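Local atomic coordinates of Lysine/ornithine decarboxylase (Selenomonas ruminantium, PDB entry 5GJO), a protein that uses pyridoxal 5'-phosphate to decarboxylate both L-lysine and L-ornithine with similar efficiency, yielding cadaverine and putrescine. Residues Ala106-Asp117 / Ala128-Arg137. The protein carries 2 engineered substitutions. Numbering follows the deposited sequence.
Sequences AADYNVRRFTFD and AVPGADVLVR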
loop_
_atom_site.group_PDB
_atom_site.type_symbol
_atom_site.label_atom_id
_atom_site.label_comp_id
_atom_site.label_asym_id
_atom_site.label_seq_id
_atom_site.Cartn_x
_atom_site.Cartn_y
_atom_site.Cartn_z
ATOM N N ALA A 106 -18.426 17.705 -1.443
ATOM C CA ALA A 106 -18.489 18.833 -0.554
ATOM C C ALA A 106 -19.775 19.624 -0.782
ATOM O O ALA A 106 -20.452 19.939 0.181
ATOM C CB ALA A 106 -17.272 19.722 -0.690
ATOM N N ALA A 107 -20.108 19.865 -2.047
ATOM C CA ALA A 107 -21.340 20.627 -2.405
ATOM C C ALA A 107 -22.560 19.864 -1.897
ATOM O O ALA A 107 -23.343 20.395 -1.150
ATOM C CB ALA A 107 -21.443 20.782 -3.899
ATOM N N ASP A 108 -22.617 18.601 -2.244
ATOM C CA ASP A 108 -23.749 17.718 -1.783
ATOM C C ASP A 108 -23.963 17.707 -0.284
ATOM O O ASP A 108 -25.112 17.806 0.194
ATOM C CB ASP A 108 -23.574 16.326 -2.316
ATOM C CG ASP A 108 -23.629 16.282 -3.845
ATOM O OD1 ASP A 108 -24.102 17.275 -4.498
ATOM O OD2 ASP A 108 -23.178 15.258 -4.424
ATOM N N TYR A 109 -22.880 17.704 0.503
ATOM C CA TYR A 109 -23.035 17.593 1.926
ATOM C C TYR A 109 -22.968 18.853 2.673
ATOM O O TYR A 109 -22.982 18.872 3.919
ATOM C CB TYR A 109 -22.061 16.570 2.484
ATOM C CG TYR A 109 -22.143 15.209 1.885
ATOM C CD1 TYR A 109 -23.367 14.536 1.761
ATOM C CD2 TYR A 109 -20.980 14.522 1.494
ATOM C CE1 TYR A 109 -23.401 13.254 1.184
ATOM C CE2 TYR A 109 -21.016 13.252 0.945
ATOM C CZ TYR A 109 -22.236 12.617 0.806
ATOM O OH TYR A 109 -22.233 11.359 0.269
ATOM N N ASN A 110 -22.908 19.983 1.939
ATOM C CA ASN A 110 -22.874 21.297 2.577
ATOM C C ASN A 110 -21.560 21.452 3.394
ATOM O O ASN A 110 -21.555 22.058 4.476
ATOM C CB ASN A 110 -24.073 21.577 3.476
ATOM C CG ASN A 110 -25.418 21.577 2.702
ATOM O OD1 ASN A 110 -25.491 22.082 1.600
ATOM N ND2 ASN A 110 -26.471 21.078 3.323
ATOM N N VAL A 111 -20.477 20.888 2.875
ATOM C CA VAL A 111 -19.174 21.115 3.457
ATOM C C VAL A 111 -18.735 22.432 2.863
ATOM O O VAL A 111 -18.629 22.556 1.668
ATOM C CB VAL A 111 -18.163 20.051 3.034
ATOM C CG1 VAL A 111 -16.783 20.433 3.516
ATOM C CG2 VAL A 111 -18.547 18.681 3.556
ATOM N N ARG A 112 -18.520 23.419 3.710
ATOM C CA ARG A 112 -18.132 24.734 3.235
ATOM C C ARG A 112 -16.956 25.361 3.980
ATOM O O ARG A 112 -16.948 26.550 4.225
ATOM C CB ARG A 112 -19.342 25.670 3.176
ATOM C CG ARG A 112 -20.173 25.749 4.442
ATOM C CD ARG A 112 -21.244 26.824 4.337
ATOM N NE ARG A 112 -20.670 28.107 3.946
ATOM C CZ ARG A 112 -20.011 28.926 4.758
ATOM N NH1 ARG A 112 -19.500 30.060 4.288
ATOM N NH2 ARG A 112 -19.843 28.614 6.030
ATOM N N ARG A 113 -15.976 24.544 4.353
ATOM C CA ARG A 113 -14.766 25.062 5.053
ATOM C C ARG A 113 -13.677 24.302 4.312
ATOM O O ARG A 113 -13.728 23.033 4.273
ATOM C CB ARG A 113 -14.841 24.719 6.511
ATOM C CG ARG A 113 -13.696 25.218 7.320
ATOM C CD ARG A 113 -13.955 24.866 8.763
ATOM N NE ARG A 113 -13.001 25.410 9.680
ATOM C CZ ARG A 113 -13.174 26.496 10.446
ATOM N NH1 ARG A 113 -14.268 27.225 10.359
ATOM N NH2 ARG A 113 -12.232 26.873 11.291
ATOM N N PHE A 114 -12.761 25.040 3.708
ATOM C CA PHE A 114 -11.742 24.517 2.815
ATOM C C PHE A 114 -10.401 25.110 3.215
ATOM O O PHE A 114 -10.361 26.171 3.758
ATOM C CB PHE A 114 -11.990 24.984 1.375
ATOM C CG PHE A 114 -13.227 24.433 0.716
ATOM C CD1 PHE A 114 -13.759 23.236 1.077
ATOM C CD2 PHE A 114 -13.815 25.124 -0.323
ATOM C CE1 PHE A 114 -14.871 22.737 0.461
ATOM C CE2 PHE A 114 -14.924 24.637 -0.952
ATOM C CZ PHE A 114 -15.457 23.435 -0.551
ATOM N N THR A 115 -9.330 24.391 2.932
ATOM C CA THR A 115 -7.956 24.987 2.853
ATOM C C THR A 115 -7.479 25.066 1.453
ATOM O O THR A 115 -7.934 24.372 0.591
ATOM C CB THR A 115 -6.906 24.273 3.782
ATOM O OG1 THR A 115 -6.614 23.019 3.216
ATOM C CG2 THR A 115 -7.484 24.050 5.166
ATOM N N PHE A 116 -6.528 25.964 1.232
ATOM C CA PHE A 116 -5.840 26.068 -0.035
ATOM C C PHE A 116 -4.455 26.704 0.117
ATOM O O PHE A 116 -4.184 27.366 1.075
ATOM C CB PHE A 116 -6.681 26.824 -1.060
ATOM C CG PHE A 116 -6.733 28.302 -0.840
ATOM C CD1 PHE A 116 -7.257 28.825 0.315
ATOM C CD2 PHE A 116 -6.271 29.172 -1.808
ATOM C CE1 PHE A 116 -7.319 30.190 0.503
ATOM C CE2 PHE A 116 -6.316 30.526 -1.620
ATOM C CZ PHE A 116 -6.834 31.036 -0.468
ATOM N N ASP A 117 -3.588 26.434 -0.842
ATOM C CA ASP A 117 -2.251 26.998 -0.835
ATOM C C ASP A 117 -1.773 27.505 -2.192
ATOM O O ASP A 117 -0.615 27.763 -2.356
ATOM C CB ASP A 117 -1.234 26.019 -0.229
ATOM C CG ASP A 117 -1.084 24.741 -1.033
ATOM O OD1 ASP A 117 -1.451 24.713 -2.202
ATOM O OD2 ASP A 117 -0.576 23.765 -0.478
ATOM N N ALA A 128 -17.459 25.440 -7.052
ATOM C CA ALA A 128 -18.120 24.273 -6.481
ATOM C C ALA A 128 -18.941 24.672 -5.308
ATOM O O ALA A 128 -20.019 24.138 -5.138
ATOM C CB ALA A 128 -17.081 23.209 -6.063
ATOM N N VAL A 129 -18.434 25.566 -4.474
ATOM C CA VAL A 129 -19.103 25.986 -3.247
ATOM C C VAL A 129 -18.920 27.482 -3.047
ATOM O O VAL A 129 -18.139 27.966 -2.201
ATOM C CB VAL A 129 -18.663 25.192 -2.014
ATOM C CG1 VAL A 129 -19.544 25.550 -0.806
ATOM C CG2 VAL A 129 -18.728 23.697 -2.301
ATOM N N PRO A 130 -19.670 28.276 -3.826
ATOM C CA PRO A 130 -19.515 29.729 -3.678
ATOM C C PRO A 130 -19.784 30.222 -2.288
ATOM O O PRO A 130 -20.611 29.699 -1.562
ATOM C CB PRO A 130 -20.495 30.329 -4.724
ATOM C CG PRO A 130 -21.055 29.201 -5.479
ATOM C CD PRO A 130 -20.585 27.878 -4.903
ATOM N N GLY A 131 -18.985 31.178 -1.840
ATOM C CA GLY A 131 -19.122 31.731 -0.533
ATOM C C GLY A 131 -18.505 30.878 0.609
ATOM O O GLY A 131 -18.597 31.249 1.743
ATOM N N ALA A 132 -17.836 29.792 0.257
ATOM C CA ALA A 132 -17.206 28.876 1.304
ATOM C C ALA A 132 -16.198 29.600 2.121
ATOM O O ALA A 132 -15.500 30.525 1.598
ATOM C CB ALA A 132 -16.555 27.659 0.627
ATOM N N ASP A 133 -16.090 29.247 3.389
ATOM C CA ASP A 133 -15.025 29.699 4.216
ATOM C C ASP A 133 -13.698 29.042 3.742
ATOM O O ASP A 133 -13.636 27.784 3.562
ATOM C CB ASP A 133 -15.301 29.323 5.678
ATOM C CG ASP A 133 -16.528 29.958 6.217
ATOM O OD1 ASP A 133 -16.812 31.088 5.766
ATOM O OD2 ASP A 133 -17.212 29.338 7.062
ATOM N N VAL A 134 -12.673 29.869 3.601
ATOM C CA VAL A 134 -11.331 29.365 3.245
ATOM C C VAL A 134 -10.266 29.829 4.199
ATOM O O VAL A 134 -10.268 30.956 4.728
ATOM C CB VAL A 134 -10.909 29.686 1.786
ATOM C CG1 VAL A 134 -11.857 29.105 0.820
ATOM C CG2 VAL A 134 -10.756 31.230 1.582
ATOM N N LEU A 135 -9.353 28.893 4.557
ATOM C CA LEU A 135 -8.165 29.197 5.300
ATOM C C LEU A 135 -6.986 28.947 4.359
ATOM O O LEU A 135 -6.846 27.888 3.744
ATOM C CB LEU A 135 -7.987 28.320 6.542
ATOM C CG LEU A 135 -9.120 28.353 7.577
ATOM C CD1 LEU A 135 -10.325 27.691 7.002
ATOM C CD2 LEU A 135 -8.700 27.476 8.748
ATOM N N VAL A 136 -6.077 29.912 4.299
ATOM C CA VAL A 136 -4.940 29.771 3.455
ATOM C C VAL A 136 -3.866 29.057 4.298
ATOM O O VAL A 136 -3.667 29.407 5.430
ATOM C CB VAL A 136 -4.380 31.107 2.910
ATOM C CG1 VAL A 136 -3.910 32.034 3.967
ATOM C CG2 VAL A 136 -3.252 30.835 1.901
ATOM N N ARG A 137 -3.217 28.073 3.671
ATOM C CA ARG A 137 -2.203 27.270 4.389
ATOM C C ARG A 137 -0.848 27.859 4.038
ATOM O O ARG A 137 -0.492 27.901 2.817
ATOM C CB ARG A 137 -2.216 25.862 3.866
ATOM C CG ARG A 137 -1.258 24.957 4.654
ATOM C CD ARG A 137 -1.494 23.531 4.240
ATOM N NE ARG A 137 -0.464 22.629 4.717
ATOM C CZ ARG A 137 -0.568 21.300 4.588
ATOM N NH1 ARG A 137 -1.710 20.724 4.206
ATOM N NH2 ARG A 137 0.472 20.518 4.959
HETATM O O HOH W 1 -21.245 29.039 1.036
HETATM O O HOH W 2 -16.442 27.123 8.502
HETATM O O HOH W 3 -4.429 21.659 4.596
#
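R112 NH1 reaches both the carbonyl O of G131, at 3.0 Å, and, more weakly, the carboxylate of D133 through OD1. The R112 chain, bent at chi3 (-53°), also brings NH2 to D133 OD2, 2.9 Å away, in a salt bridge whose hydrogen bond is weak, bent to 129°; the guanidinium and carboxylate planes stand 85° apart. D133 OD1 is bonded to H173 as well, and a water joins D133 OD2 to R113 NH1, while R113 NH2 makes a salt bridge to D214. An alanine in place of D133 would probably leave the R112 guanidinium without this counter-charge and take this acceptor from H173 ND1. From here the backbones of 113-116 and 133-137 zip together in parallel, with F114 N to D133 O at 2.9 Å and L135 N to F114 O at 3.0 Å. F114 turns its ring edge to V129 CG2, 3.7 Å from CZ, while CE2 rests on A132 CB. On the same face, F116 brings CE1 to V134 CG2 (3.7 Å), and M125 of helix 122-128 touches F114, F116 and V134. At the far end the R137 side chain lies about 4 Å from the bound PLP at nearest atoms, with NH2 bonded to L149 O. Strand 113-116, helix 122-128 and strand 133-137 form a right-handed beta-alpha-beta crossover of the PLP-binding TIM barrel.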